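Local coordinates for HTH-type transcriptional regulator LysG (Mycobacterium tuberculosis, PDB 3ISP), which binds DNA as a homodimeric LysR-type transcriptional regulator and probably activates expression of the exporter LysE while repressing its own gene, at residues A[96-101]-A[121-126]; A[140-145]-A[269-274]; A[230-235]-A[251-256]; A[162-167]-A[240-245]. One frame throughout, in Å; residues are numbered along the deposited sequence.

Interaction 1 of 4, residues A[96-101]-A[121-126]; sequences RITIAV and LLDVRI
Thr98 and Asp123 face each other across two parallel strands, their side chains side by side, and OG1 of Thr98 donates a hydrogen bond to OD2 of Asp123 at 2.7 Å. The hydroxyl reaches this oxygen on its anti side, 23° out of the carboxylate plane. With CG anti to the backbone N (chi1 167°), the Asp123 carboxylate lies alongside Thr98. On the syn side, Arg125 of the same strand as the aspartate takes hold: its NH2 lies 2.9 Å from Asp123 OD2, and NE bonds to both carboxylate oxygens. The same guanidinium has Thr98 CG2 over one face, NE to CG2 being 3.7 Å. Farther along this face the bent Arg96 chain lays its guanidinium over Leu121 CB, while its NH2 bonds Thr218 O of the second subunit. Behind these groups runs a parallel ladder, from Ile97 N to Leu121 O (2.8 Å) up to Val101 N to Arg125 O. Ile99 CD1 meets Leu122 CD1 on the reverse face, where helix 103-107, the crossover of this beta-alpha-beta unit, packs on Val101 and Val124. With three donors gathered on OD2, the buried Asp123 carboxylate is probably kept ionised and its rotation fixed.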
# COMPACT_ATOMS: atom_id res chain seq x y z
N ARG A 96 -24.31 -7.63 20.78
CA ARG A 96 -23.08 -7.93 20.07
C ARG A 96 -22.03 -6.88 20.39
O ARG A 96 -22.25 -5.69 20.15
CB ARG A 96 -23.31 -7.96 18.57
CG ARG A 96 -22.03 -8.03 17.75
CD ARG A 96 -21.35 -9.38 17.91
NE ARG A 96 -22.15 -10.45 17.35
CZ ARG A 96 -21.94 -11.74 17.56
NH1 ARG A 96 -20.93 -12.12 18.33
NH2 ARG A 96 -22.73 -12.65 17.01
N ILE A 97 -20.89 -7.32 20.93
CA ILE A 97 -19.79 -6.41 21.19
C ILE A 97 -18.52 -6.87 20.50
O ILE A 97 -18.12 -8.03 20.61
CB ILE A 97 -19.55 -6.20 22.70
CG1 ILE A 97 -20.54 -5.18 23.25
CG2 ILE A 97 -18.14 -5.68 22.96
CD1 ILE A 97 -20.39 -3.81 22.63
N THR A 98 -17.90 -5.96 19.76
CA THR A 98 -16.67 -6.28 19.07
C THR A 98 -15.51 -5.53 19.69
O THR A 98 -15.54 -4.30 19.83
CB THR A 98 -16.76 -5.94 17.57
OG1 THR A 98 -17.80 -6.72 16.95
CG2 THR A 98 -15.43 -6.24 16.89
N ILE A 99 -14.48 -6.27 20.07
CA ILE A 99 -13.31 -5.63 20.60
C ILE A 99 -12.03 -6.17 19.98
O ILE A 99 -11.89 -7.36 19.77
CB ILE A 99 -13.27 -5.67 22.15
CG1 ILE A 99 -13.13 -7.09 22.68
CG2 ILE A 99 -14.56 -5.08 22.73
CD1 ILE A 99 -13.94 -7.27 23.95
N ALA A 100 -11.12 -5.26 19.67
CA ALA A 100 -9.81 -5.63 19.17
C ALA A 100 -8.87 -6.02 20.33
O ALA A 100 -8.96 -5.44 21.42
CB ALA A 100 -9.24 -4.49 18.35
N VAL A 101 -7.99 -6.99 20.10
CA VAL A 101 -7.00 -7.40 21.10
C VAL A 101 -5.68 -7.85 20.46
O VAL A 101 -5.68 -8.77 19.65
CB VAL A 101 -7.52 -8.56 21.96
CG1 VAL A 101 -6.49 -8.96 22.99
CG2 VAL A 101 -8.82 -8.19 22.63
N LEU A 121 -22.92 -11.08 23.55
CA LEU A 121 -22.28 -11.85 22.49
C LEU A 121 -20.98 -11.20 22.06
O LEU A 121 -20.96 -10.04 21.61
CB LEU A 121 -23.21 -11.99 21.27
CG LEU A 121 -24.50 -12.79 21.44
CD1 LEU A 121 -25.10 -13.11 20.08
CD2 LEU A 121 -24.23 -14.06 22.21
N LEU A 122 -19.89 -11.96 22.17
CA LEU A 122 -18.54 -11.47 21.95
C LEU A 122 -18.02 -11.69 20.52
O LEU A 122 -18.15 -12.78 19.96
CB LEU A 122 -17.61 -12.15 22.95
CG LEU A 122 -16.51 -11.31 23.59
CD1 LEU A 122 -16.97 -9.88 23.80
CD2 LEU A 122 -16.13 -11.93 24.91
N ASP A 123 -17.45 -10.65 19.94
CA ASP A 123 -16.76 -10.77 18.66
C ASP A 123 -15.37 -10.18 18.80
O ASP A 123 -15.19 -8.96 18.74
CB ASP A 123 -17.53 -10.07 17.54
CG ASP A 123 -16.70 -9.91 16.27
OD1 ASP A 123 -15.88 -10.81 15.94
OD2 ASP A 123 -16.89 -8.87 15.58
N VAL A 124 -14.39 -11.06 18.98
CA VAL A 124 -13.02 -10.66 19.26
C VAL A 124 -12.14 -10.75 18.01
O VAL A 124 -12.23 -11.72 17.25
CB VAL A 124 -12.42 -11.52 20.39
CG1 VAL A 124 -11.01 -11.08 20.72
CG2 VAL A 124 -13.29 -11.41 21.63
N ARG A 125 -11.32 -9.73 17.80
CA ARG A 125 -10.44 -9.67 16.65
C ARG A 125 -9.03 -9.58 17.17
O ARG A 125 -8.74 -8.78 18.05
CB ARG A 125 -10.69 -8.40 15.84
CG ARG A 125 -12.14 -8.05 15.62
CD ARG A 125 -12.78 -9.06 14.70
NE ARG A 125 -14.16 -8.71 14.38
CZ ARG A 125 -14.50 -7.88 13.41
NH1 ARG A 125 -13.57 -7.31 12.66
NH2 ARG A 125 -15.78 -7.62 13.19
N ILE A 126 -8.13 -10.39 16.62
CA ILE A 126 -6.73 -10.27 16.98
C ILE A 126 -6.07 -9.32 16.01
O ILE A 126 -5.87 -9.66 14.85
CB ILE A 126 -6.01 -11.60 16.94
CG1 ILE A 126 -6.69 -12.59 17.89
CG2 ILE A 126 -4.58 -11.42 17.32
CD1 ILE A 126 -6.63 -12.18 19.33

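Interaction 2 of 4, residues A[140-145]-A[269-274]; sequences VAMGAV and QCWKLD
CB of Met142, rather than its sulfur, sits squarely over the six-membered ring of Trp271, a CH-pi contact with CB 3.4 Å from the ring centroid and only 8° off the ring normal. It forms where the mixed sheet of the LysR substrate-binding domain brings strand 143-146 antiparallel to the end of the long strand 255-271. Beyond CB the methionine bends, and chi2 (-102°) carries SD across at about the same height to an oblique position past the rim, 3.7 Å from Trp271 CH2, which makes a looser Met-aromatic contact. The methyl CE continues along the same side of the ring, near CH2 and CZ2. Helix 66-82 also packs on the indole, through Ala73, Gln74 and Leu77, and Ile97 and Thr98 touch Met142 from the neighbouring strand, so the pair sits at a junction between sheet and helix. Past Met142 the chains become regular: Ala144 and Gln269 form a hydrogen-bonded antiparallel pair, with Ala144 N to Gln269 O at 2.7 Å and the return bond from Gln269 N to Ala144 O at 3.1 Å. The Gln269 amide leads off to backbone atoms of Glu148, Asn150 and Val152. Between the ring contact and this pair, Gly143 faces Cys270 as a non-hydrogen-bonded pair, its CA just 3.9 Å from Cys270 CA, and Cys270 CB lies 3.5 Å from Met142 O.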
# COMPACT_ATOMS: atom_id res chain seq x y z
N VAL A 140 -16.20 -0.30 13.89
CA VAL A 140 -16.22 -1.76 13.87
C VAL A 140 -16.01 -2.33 15.26
O VAL A 140 -16.71 -3.27 15.66
CB VAL A 140 -15.16 -2.33 12.89
CG1 VAL A 140 -14.82 -3.78 13.24
CG2 VAL A 140 -15.66 -2.22 11.46
N ALA A 141 -15.06 -1.78 16.00
CA ALA A 141 -14.81 -2.20 17.38
C ALA A 141 -15.26 -1.13 18.36
O ALA A 141 -15.03 0.06 18.13
CB ALA A 141 -13.35 -2.50 17.58
N MET A 142 -15.90 -1.54 19.45
CA MET A 142 -16.32 -0.60 20.49
C MET A 142 -15.29 -0.51 21.61
O MET A 142 -15.57 0.02 22.69
CB MET A 142 -17.73 -0.92 21.03
CG MET A 142 -18.25 -2.35 20.83
SD MET A 142 -19.45 -2.61 19.49
CE MET A 142 -18.39 -2.68 18.06
N GLY A 143 -14.09 -1.03 21.34
CA GLY A 143 -12.99 -0.99 22.28
C GLY A 143 -11.85 -1.89 21.86
O GLY A 143 -12.09 -2.89 21.18
N ALA A 144 -10.62 -1.55 22.26
CA ALA A 144 -9.44 -2.33 21.85
C ALA A 144 -8.27 -2.23 22.83
O ALA A 144 -7.91 -1.15 23.28
CB ALA A 144 -8.99 -1.91 20.46
N VAL A 145 -7.66 -3.37 23.14
CA VAL A 145 -6.37 -3.36 23.82
C VAL A 145 -5.31 -3.04 22.76
O VAL A 145 -5.18 -3.76 21.78
CB VAL A 145 -6.09 -4.71 24.50
CG1 VAL A 145 -4.70 -4.72 25.11
CG2 VAL A 145 -7.14 -5.00 25.57
N GLN A 269 -8.43 1.39 24.91
CA GLN A 269 -9.18 2.45 24.25
C GLN A 269 -10.60 2.00 23.90
O GLN A 269 -10.78 0.94 23.29
CB GLN A 269 -8.46 2.93 22.99
CG GLN A 269 -7.15 3.60 23.30
CD GLN A 269 -6.70 4.60 22.24
OE1 GLN A 269 -7.50 5.36 21.70
NE2 GLN A 269 -5.41 4.62 21.98
N CYS A 270 -11.60 2.79 24.28
CA CYS A 270 -12.99 2.49 23.95
C CYS A 270 -13.82 3.73 23.63
O CYS A 270 -13.42 4.86 23.95
CB CYS A 270 -13.66 1.70 25.08
SG CYS A 270 -13.83 2.59 26.63
N TRP A 271 -14.98 3.52 23.01
CA TRP A 271 -15.88 4.62 22.65
C TRP A 271 -16.11 5.59 23.79
O TRP A 271 -16.62 5.21 24.84
CB TRP A 271 -17.25 4.09 22.21
CG TRP A 271 -17.25 3.46 20.86
CD1 TRP A 271 -16.30 3.61 19.89
CD2 TRP A 271 -18.26 2.62 20.31
NE1 TRP A 271 -16.66 2.89 18.78
CE2 TRP A 271 -17.86 2.27 19.01
CE3 TRP A 271 -19.47 2.11 20.80
CZ2 TRP A 271 -18.62 1.43 18.19
CZ3 TRP A 271 -20.22 1.28 19.99
CH2 TRP A 271 -19.79 0.95 18.70
N LYS A 272 -15.72 6.84 23.57
CA LYS A 272 -16.04 7.91 24.50
C LYS A 272 -17.53 8.25 24.42
O LYS A 272 -17.98 8.92 23.49
CB LYS A 272 -15.20 9.15 24.20
CG LYS A 272 -15.42 10.31 25.15
CD LYS A 272 -14.35 11.39 24.97
CE LYS A 272 -14.25 11.83 23.52
NZ LYS A 272 -12.92 12.42 23.20
N LEU A 273 -18.28 7.77 25.40
CA LEU A 273 -19.71 8.01 25.49
C LEU A 273 -20.19 7.34 26.75
O LEU A 273 -19.41 6.69 27.43
CB LEU A 273 -20.44 7.44 24.27
CG LEU A 273 -20.17 6.00 23.86
CD1 LEU A 273 -20.74 5.01 24.86
CD2 LEU A 273 -20.75 5.74 22.47
N ASP A 274 -21.46 7.51 27.08
CA ASP A 274 -22.05 6.82 28.22
C ASP A 274 -22.66 5.49 27.80
O ASP A 274 -23.40 5.40 26.82
CB ASP A 274 -23.11 7.68 28.89
CG ASP A 274 -22.51 8.82 29.68
OD1 ASP A 274 -21.30 8.74 30.00
OD2 ASP A 274 -23.26 9.79 29.99

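Interaction 3 of 4, residues A[230-235]-A[251-256]; sequences AARAGL and DGSFVR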
# COMPACT_ATOMS: atom_id res chain seq x y z
N ALA A 230 8.58 -22.25 17.01
CA ALA A 230 9.84 -21.74 16.48
C ALA A 230 10.91 -21.66 17.56
O ALA A 230 12.00 -22.21 17.41
CB ALA A 230 9.63 -20.39 15.83
N ALA A 231 10.59 -20.97 18.66
CA ALA A 231 11.57 -20.77 19.72
C ALA A 231 11.88 -22.10 20.38
O ALA A 231 13.04 -22.43 20.60
CB ALA A 231 11.07 -19.77 20.74
N ARG A 232 10.84 -22.86 20.71
CA ARG A 232 11.05 -24.16 21.35
C ARG A 232 11.90 -25.08 20.46
O ARG A 232 12.68 -25.88 20.96
CB ARG A 232 9.72 -24.81 21.69
CG ARG A 232 9.17 -24.40 23.04
CD ARG A 232 7.86 -25.13 23.33
NE ARG A 232 7.24 -24.70 24.58
CZ ARG A 232 7.61 -25.09 25.79
NH1 ARG A 232 8.63 -25.94 25.93
NH2 ARG A 232 6.98 -24.64 26.87
N ALA A 233 11.75 -24.94 19.15
CA ALA A 233 12.50 -25.71 18.16
C ALA A 233 13.84 -25.06 17.76
O ALA A 233 14.33 -25.25 16.64
CB ALA A 233 11.64 -25.94 16.94
N GLY A 234 14.43 -24.28 18.66
CA GLY A 234 15.72 -23.67 18.42
C GLY A 234 15.97 -22.91 17.13
O GLY A 234 17.12 -22.68 16.76
N LEU A 235 14.91 -22.51 16.43
CA LEU A 235 15.08 -21.71 15.22
C LEU A 235 15.80 -20.37 15.46
O LEU A 235 16.56 -19.91 14.61
CB LEU A 235 13.73 -21.45 14.56
CG LEU A 235 13.37 -22.38 13.40
CD1 LEU A 235 12.09 -21.90 12.71
CD2 LEU A 235 14.53 -22.44 12.42
N ASP A 251 10.60 -25.38 33.24
CA ASP A 251 10.95 -26.49 32.35
C ASP A 251 12.43 -26.66 32.02
O ASP A 251 12.90 -27.77 31.82
CB ASP A 251 10.25 -26.29 31.00
CG ASP A 251 8.91 -26.95 30.93
OD1 ASP A 251 8.50 -27.58 31.93
OD2 ASP A 251 8.24 -26.85 29.88
N GLY A 252 13.15 -25.56 31.91
CA GLY A 252 14.47 -25.59 31.33
C GLY A 252 14.34 -25.42 29.82
O GLY A 252 15.33 -25.15 29.15
N SER A 253 13.12 -25.57 29.31
CA SER A 253 12.87 -25.46 27.88
C SER A 253 13.34 -24.15 27.23
O SER A 253 13.79 -24.16 26.08
CB SER A 253 11.38 -25.67 27.59
OG SER A 253 10.83 -26.69 28.40
N PHE A 254 13.22 -23.03 27.95
CA PHE A 254 13.75 -21.74 27.50
C PHE A 254 14.85 -21.25 28.43
O PHE A 254 14.83 -21.56 29.61
CB PHE A 254 12.67 -20.66 27.50
CG PHE A 254 11.79 -20.67 26.30
CD1 PHE A 254 12.18 -21.28 25.13
CD2 PHE A 254 10.57 -20.03 26.34
CE1 PHE A 254 11.35 -21.28 24.02
CE2 PHE A 254 9.74 -20.02 25.25
CZ PHE A 254 10.13 -20.64 24.09
N VAL A 255 15.77 -20.46 27.90
CA VAL A 255 16.67 -19.67 28.74
C VAL A 255 16.80 -18.21 28.26
O VAL A 255 16.87 -17.94 27.06
CB VAL A 255 18.09 -20.26 28.82
CG1 VAL A 255 18.07 -21.61 29.52
CG2 VAL A 255 18.71 -20.36 27.43
N ARG A 256 16.85 -17.27 29.21
CA ARG A 256 17.10 -15.89 28.85
C ARG A 256 18.43 -15.73 28.13
O ARG A 256 19.47 -16.08 28.66
CB ARG A 256 17.08 -14.98 30.08
CG ARG A 256 15.70 -14.69 30.62
CD ARG A 256 15.74 -13.62 31.70
NE ARG A 256 16.04 -12.29 31.16
CZ ARG A 256 15.64 -11.15 31.72
NH1 ARG A 256 14.91 -11.18 32.83
NH2 ARG A 256 15.95 -9.98 31.18
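Helix 224-232 stops at Arg232 beside the turn 251-254; the nearest CA atoms, those of Arg232 and Ser253, are 6.9 Å apart, and no hydrogen bond joins the segments. Side chains carry most of the contact. Phe254 reaches over from the turn, its CG anti to its own carbonyl carbon (chi1 -82°), and presents CE1 and CZ to the helix. Ala231 CB lies 3.6 Å from Phe254 CZ, approaching the ring obliquely, while the backbone N of Arg232 sits at the ring edge, in its plane, 3.7 Å from CE1. Arg232 CG touches the same corner of the ring.

The helix ends in a Schellman motif: Leu235 N bonds to Ala230 O and Gly234 N to Ala231 O, with Gly234 as the C-prime residue at positive phi. On the opposing segment Gly252, also at positive phi, is the first residue to leave helix 242-251, so in this part of the LysR substrate-binding domain two helix ends meet. From the first of them Arg232 runs out extended from CG to NE and crosses Phe254 at about a right angle, its guanidinium plane turned 25° from the ring. The distance to the ring is long, leaving at most a weak cation-pi attraction. NH1 comes close to Ser253 CB, and Asp251 OD2 lies at the guanidinium edge, near its plane, where the salt bridge from NH2 is long at 3.9 Å. Pro248 of helix 242-251 packs against Arg232, Ser253 and Phe254 alike, and the Phe254 ring also meets Phe240 edge-to-face.

Interaction 4 of 4, residues A[162-167]-A[240-245]; sequences EMRYLP and FPEKLA
Tyr165 and Pro241 pair where strand 155-169 borders the short strand 238-241, and the tyrosine can be followed outward atom by atom. Its CB lies 4.1 Å from Phe240 O. CG stands anti to the carbonyl carbon (chi1 -76°), and from it the ring crosses the proline obliquely. CD1 comes up to the peptide joining Phe240 to Pro241, 3.6 Å from Pro241 N. CE1 meets the proline ring itself, 3.7 Å from CD and nearly as close to CG. At the tip, OH leaves this contact and hydrogen-bonds Asp104 OD2 in helix 103-107. Met163, two residues back, lays SD against Pro241 CB at 3.9 Å.

The backbones form an antiparallel edge of the mixed sheet in the LysR substrate-binding domain. Leu166 and Phe240 are a hydrogen-bonded pair, joined both ways at 3.0 Å between Leu166 N and Phe240 O and between Phe240 N and Leu166 O. Pro241 is then the N-cap residue of helix 242-251, and Glu242 N, in the first turn, bonds to Arg164 O at 2.9 Å. On the face away from the tyrosine, Leu166 CD1 packs on Glu242 CG at 3.6 Å and less closely on Ala245 CB. Arg164 runs alongside Glu242, but its NE forms a salt bridge with Asp263 instead. The strand thus supplies, through Arg164 O, an acceptor for a first-turn N-H of the helix, so the change from strand to helix is itself hydrogen-bonded into the sheet.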
# COMPACT_ATOMS: atom_id res chain seq x y z
N GLU A 162 1.97 -2.17 32.07
CA GLU A 162 2.92 -2.55 31.03
C GLU A 162 3.14 -4.07 31.00
O GLU A 162 3.09 -4.73 32.04
CB GLU A 162 4.24 -1.82 31.22
CG GLU A 162 4.09 -0.32 31.28
CD GLU A 162 5.41 0.38 31.52
OE1 GLU A 162 6.38 -0.31 31.92
OE2 GLU A 162 5.45 1.62 31.32
N MET A 163 3.37 -4.59 29.80
CA MET A 163 3.68 -6.01 29.59
C MET A 163 5.20 -6.13 29.46
O MET A 163 5.81 -5.36 28.72
CB MET A 163 2.96 -6.55 28.34
CG MET A 163 3.37 -7.96 27.87
SD MET A 163 2.21 -8.70 26.69
CE MET A 163 1.95 -7.31 25.62
N ARG A 164 5.82 -7.05 30.18
CA ARG A 164 7.26 -7.22 30.03
C ARG A 164 7.63 -8.30 29.01
O ARG A 164 7.02 -9.37 28.98
CB ARG A 164 7.94 -7.53 31.36
CG ARG A 164 9.43 -7.76 31.20
CD ARG A 164 10.19 -7.52 32.48
NE ARG A 164 9.97 -6.18 33.00
CZ ARG A 164 10.08 -5.85 34.28
NH1 ARG A 164 10.40 -6.76 35.17
NH2 ARG A 164 9.85 -4.60 34.66
N TYR A 165 8.63 -8.01 28.19
CA TYR A 165 9.11 -8.95 27.18
C TYR A 165 10.55 -9.40 27.44
O TYR A 165 11.46 -8.58 27.47
CB TYR A 165 9.03 -8.30 25.79
CG TYR A 165 7.64 -8.23 25.23
CD1 TYR A 165 7.14 -9.25 24.44
CD2 TYR A 165 6.83 -7.13 25.46
CE1 TYR A 165 5.88 -9.19 23.91
CE2 TYR A 165 5.55 -7.06 24.94
CZ TYR A 165 5.08 -8.09 24.17
OH TYR A 165 3.81 -8.05 23.65
N LEU A 166 10.74 -10.72 27.61
CA LEU A 166 12.06 -11.31 27.84
C LEU A 166 12.62 -11.87 26.55
O LEU A 166 11.91 -12.57 25.84
CB LEU A 166 11.96 -12.44 28.86
CG LEU A 166 11.23 -12.00 30.12
CD1 LEU A 166 11.05 -13.13 31.13
CD2 LEU A 166 12.00 -10.85 30.74
N PRO A 167 13.88 -11.56 26.24
CA PRO A 167 14.53 -12.13 25.04
C PRO A 167 14.94 -13.57 25.32
O PRO A 167 15.82 -13.78 26.16
CB PRO A 167 15.80 -11.28 24.89
CG PRO A 167 15.79 -10.29 26.04
CD PRO A 167 14.82 -10.80 27.06
N PHE A 240 9.35 -12.57 24.20
CA PHE A 240 8.16 -13.26 24.68
C PHE A 240 7.52 -12.57 25.87
O PHE A 240 8.21 -12.20 26.83
CB PHE A 240 8.52 -14.68 25.11
CG PHE A 240 8.55 -15.68 23.98
CD1 PHE A 240 7.54 -16.62 23.85
CD2 PHE A 240 9.58 -15.69 23.06
CE1 PHE A 240 7.57 -17.55 22.82
CE2 PHE A 240 9.61 -16.62 22.04
CZ PHE A 240 8.59 -17.55 21.92
N PRO A 241 6.20 -12.41 25.85
CA PRO A 241 5.55 -11.92 27.06
C PRO A 241 6.01 -12.79 28.20
O PRO A 241 5.95 -14.01 28.08
CB PRO A 241 4.06 -12.17 26.78
CG PRO A 241 3.96 -12.13 25.31
CD PRO A 241 5.24 -12.73 24.78
N GLU A 242 6.47 -12.19 29.29
CA GLU A 242 6.95 -12.96 30.42
C GLU A 242 5.97 -14.01 30.90
O GLU A 242 6.38 -15.11 31.24
CB GLU A 242 7.39 -12.08 31.57
CG GLU A 242 7.88 -12.86 32.76
CD GLU A 242 8.08 -12.01 33.98
OE1 GLU A 242 8.79 -10.99 33.87
OE2 GLU A 242 7.52 -12.36 35.04
N LYS A 243 4.68 -13.70 30.95
CA LYS A 243 3.71 -14.70 31.40
C LYS A 243 3.89 -16.02 30.64
O LYS A 243 3.70 -17.11 31.20
CB LYS A 243 2.27 -14.20 31.22
CG LYS A 243 1.24 -15.05 31.98
CD LYS A 243 -0.20 -14.61 31.70
CE LYS A 243 -1.19 -15.26 32.67
NZ LYS A 243 -1.18 -16.76 32.63
N LEU A 244 4.27 -15.91 29.37
CA LEU A 244 4.43 -17.05 28.46
C LEU A 244 5.79 -17.75 28.58
O LEU A 244 5.90 -18.94 28.27
CB LEU A 244 4.23 -16.58 27.02
CG LEU A 244 2.88 -16.81 26.34
CD1 LEU A 244 1.77 -16.93 27.36
CD2 LEU A 244 2.59 -15.71 25.32
N ALA A 245 6.81 -17.01 28.99
CA ALA A 245 8.16 -17.56 29.16
C ALA A 245 8.29 -18.19 30.53
O ALA A 245 9.14 -19.05 30.75
CB ALA A 245 9.20 -16.48 28.98

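Overall arrangement
All four contacts belong to the LysR substrate-binding domain and reach one mixed sheet. Interactions 1 and 2 touch across neighbouring strands 95-101 and 143-146, where Thr98 O lies 2.8 Å from Met142 N and Ala100 N lies 3.0 Å from Gly143 O. Interactions 3 and 4 form a second pair, their centres 14 Å apart: Ala231 CB packs 3.5 Å from Phe240 CZ, and their segments alternate along the chain. The two pairs do not touch: the nearest atoms of interactions 2 and 4 are about 7 Å apart, though the centres of 2 and 3, which both use strand 255-271, lie about 37 Å apart. Interactions 1 and 3 both also touch the second subunit.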